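Cellulase (Bacillus sp. BG-CS10, PDB 5E09) probably hydrolyses internal beta-1,4-glucosidic bonds of cellulose with a family 5 TIM-barrel domain, assisted by an appended family 46 carbohydrate-binding module. Local coordinates at residues 443-447 against 498-502. Numbering follows the deposited sequence.
Sequences STSNF and TDAFF
A type I beta turn, Ser443 to Asn446, packs against the one-turn helix 499-502, whose Asp499 and Phe502 face it, in the C-terminal carbohydrate-binding module. The turn links antiparallel strands 436-443 and 447-452 into a hairpin, and the helix directly follows strand 494-497, which pairs with 447-452. Ser443 lies in the extended region (phi/psi -99/159°), and its O accepts from Asn446 N at 3.0 Å, closing the turn; the inner corners, Thr444 (-60/-21°) and Ser445 (-96/-6°), have the expected type I angles. Thr444 carries much of the contact: its O sits 3.4 Å from Phe502 CD2, and its CG2 reaches 3.8 Å from Phe502 CB. That same O is 3.3 Å from Asp499 OD1, but both atoms are acceptors, so the approach is not a hydrogen bond. Ser445 sets the register, its CA 5.0 Å from Asp499 CA, and meets the carboxylate through CA at 3.8 Å from OD1. Past the turn, Phe447 (chi1 t) points its CA-CB bond toward the helix, and its CB lies 3.8 Å from Phe502 CE2, an apolar contact. Its ring face receives the edge of Phe502 (chi1 m) in an offset edge-to-face pair, centroids 5.7 Å apart and planes at 81°. Both phenylalanines are buried and also touch Leu526 and Val533, so the pair joins the hairpin and helix to neighbouring strands of the module's sheet. Thr498 occupies the N-cap, and its hydroxyl is also hydrogen-bonded to Tyr484 O; with chi1 at 63°, Thr498 OG1 accepts the capping bond from Phe501 N at 3.3 Å.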
loop_
_atom_site.group_PDB
_atom_site.type_symbol
_atom_site.label_atom_id
_atom_site.label_comp_id
_atom_site.label_asym_id
_atom_site.label_seq_id
_atom_site.Cartn_x
_atom_site.Cartn_y
_atom_site.Cartn_z
ATOM N N SER A 443 -6.812 32.866 -4.931
ATOM C CA SER A 443 -5.366 32.906 -4.808
ATOM C C SER A 443 -4.811 31.496 -4.942
ATOM O O SER A 443 -5.530 30.518 -4.728
ATOM C CB SER A 443 -4.950 33.524 -3.474
ATOM O OG SER A 443 -5.304 32.681 -2.390
ATOM N N THR A 444 -3.533 31.396 -5.290
ATOM C CA THR A 444 -2.887 30.103 -5.515
ATOM C C THR A 444 -2.902 29.184 -4.290
ATOM O O THR A 444 -2.766 27.964 -4.416
ATOM C CB THR A 444 -1.426 30.286 -5.960
ATOM O OG1 THR A 444 -0.747 31.144 -5.035
ATOM C CG2 THR A 444 -1.368 30.903 -7.347
ATOM N N SER A 445 -3.077 29.761 -3.108
ATOM C CA SER A 445 -3.035 28.972 -1.886
ATOM C C SER A 445 -4.426 28.549 -1.410
ATOM O O SER A 445 -4.550 27.776 -0.462
ATOM C CB SER A 445 -2.316 29.754 -0.787
ATOM O OG SER A 445 -2.978 30.979 -0.532
ATOM N N ASN A 446 -5.468 29.045 -2.071
ATOM C CA ASN A 446 -6.837 28.735 -1.669
ATOM C C ASN A 446 -7.771 28.539 -2.865
ATOM O O ASN A 446 -8.890 29.055 -2.883
ATOM C CB ASN A 446 -7.375 29.845 -0.766
ATOM C CG ASN A 446 -8.614 29.428 -0.006
ATOM O OD1 ASN A 446 -8.794 28.251 0.306
ATOM N ND2 ASN A 446 -9.479 30.391 0.295
ATOM N N PHE A 447 -7.318 27.786 -3.861
ATOM C CA PHE A 447 -8.063 27.676 -5.107
ATOM C C PHE A 447 -8.896 26.396 -5.209
ATOM O O PHE A 447 -8.386 25.282 -5.074
ATOM C CB PHE A 447 -7.116 27.771 -6.303
ATOM C CG PHE A 447 -7.820 28.033 -7.599
ATOM C CD1 PHE A 447 -8.120 29.328 -7.988
ATOM C CD2 PHE A 447 -8.200 26.982 -8.423
ATOM C CE1 PHE A 447 -8.785 29.575 -9.180
ATOM C CE2 PHE A 447 -8.859 27.219 -9.613
ATOM C CZ PHE A 447 -9.151 28.516 -9.995
ATOM N N THR A 498 -3.976 22.616 -5.790
ATOM C CA THR A 498 -3.071 22.856 -4.664
ATOM C C THR A 498 -1.992 23.910 -4.916
ATOM O O THR A 498 -1.701 24.269 -6.060
ATOM C CB THR A 498 -2.365 21.557 -4.241
ATOM O OG1 THR A 498 -1.543 21.087 -5.315
ATOM C CG2 THR A 498 -3.380 20.492 -3.877
ATOM N N ASP A 499 -1.403 24.395 -3.825
ATOM C CA ASP A 499 -0.293 25.342 -3.886
ATOM C C ASP A 499 0.899 24.676 -4.568
ATOM O O ASP A 499 1.656 25.326 -5.282
ATOM C CB ASP A 499 0.080 25.830 -2.478
ATOM C CG ASP A 499 0.665 27.242 -2.470
ATOM O OD1 ASP A 499 0.369 28.033 -3.394
ATOM O OD2 ASP A 499 1.420 27.566 -1.524
ATOM N N ALA A 500 1.047 23.371 -4.362
ATOM C CA ALA A 500 2.131 22.619 -4.988
ATOM C C ALA A 500 2.028 22.635 -6.517
ATOM O O ALA A 500 3.041 22.719 -7.211
ATOM C CB ALA A 500 2.153 21.186 -4.470
ATOM N N PHE A 501 0.812 22.560 -7.050
ATOM C CA PHE A 501 0.642 22.647 -8.497
ATOM C C PHE A 501 1.035 24.032 -9.001
ATOM O O PHE A 501 1.787 24.160 -9.968
ATOM C CB PHE A 501 -0.798 22.337 -8.907
ATOM C CG PHE A 501 -1.082 22.571 -10.374
ATOM C CD1 PHE A 501 -0.766 21.606 -11.320
ATOM C CD2 PHE A 501 -1.673 23.750 -10.803
ATOM C CE1 PHE A 501 -1.029 21.812 -12.663
ATOM C CE2 PHE A 501 -1.941 23.963 -12.149
ATOM C CZ PHE A 501 -1.615 22.993 -13.081
ATOM N N PHE A 502 0.535 25.067 -8.339
ATOM C CA PHE A 502 0.765 26.427 -8.813
ATOM C C PHE A 502 2.215 26.892 -8.651
ATOM O O PHE A 502 2.694 27.697 -9.449
ATOM C CB PHE A 502 -0.178 27.401 -8.108
ATOM C CG PHE A 502 -1.598 27.293 -8.566
ATOM C CD1 PHE A 502 -1.927 27.510 -9.894
ATOM C CD2 PHE A 502 -2.607 26.979 -7.673
ATOM C CE1 PHE A 502 -3.240 27.409 -10.322
ATOM C CE2 PHE A 502 -3.915 26.886 -8.091
ATOM C CZ PHE A 502 -4.234 27.101 -9.417
#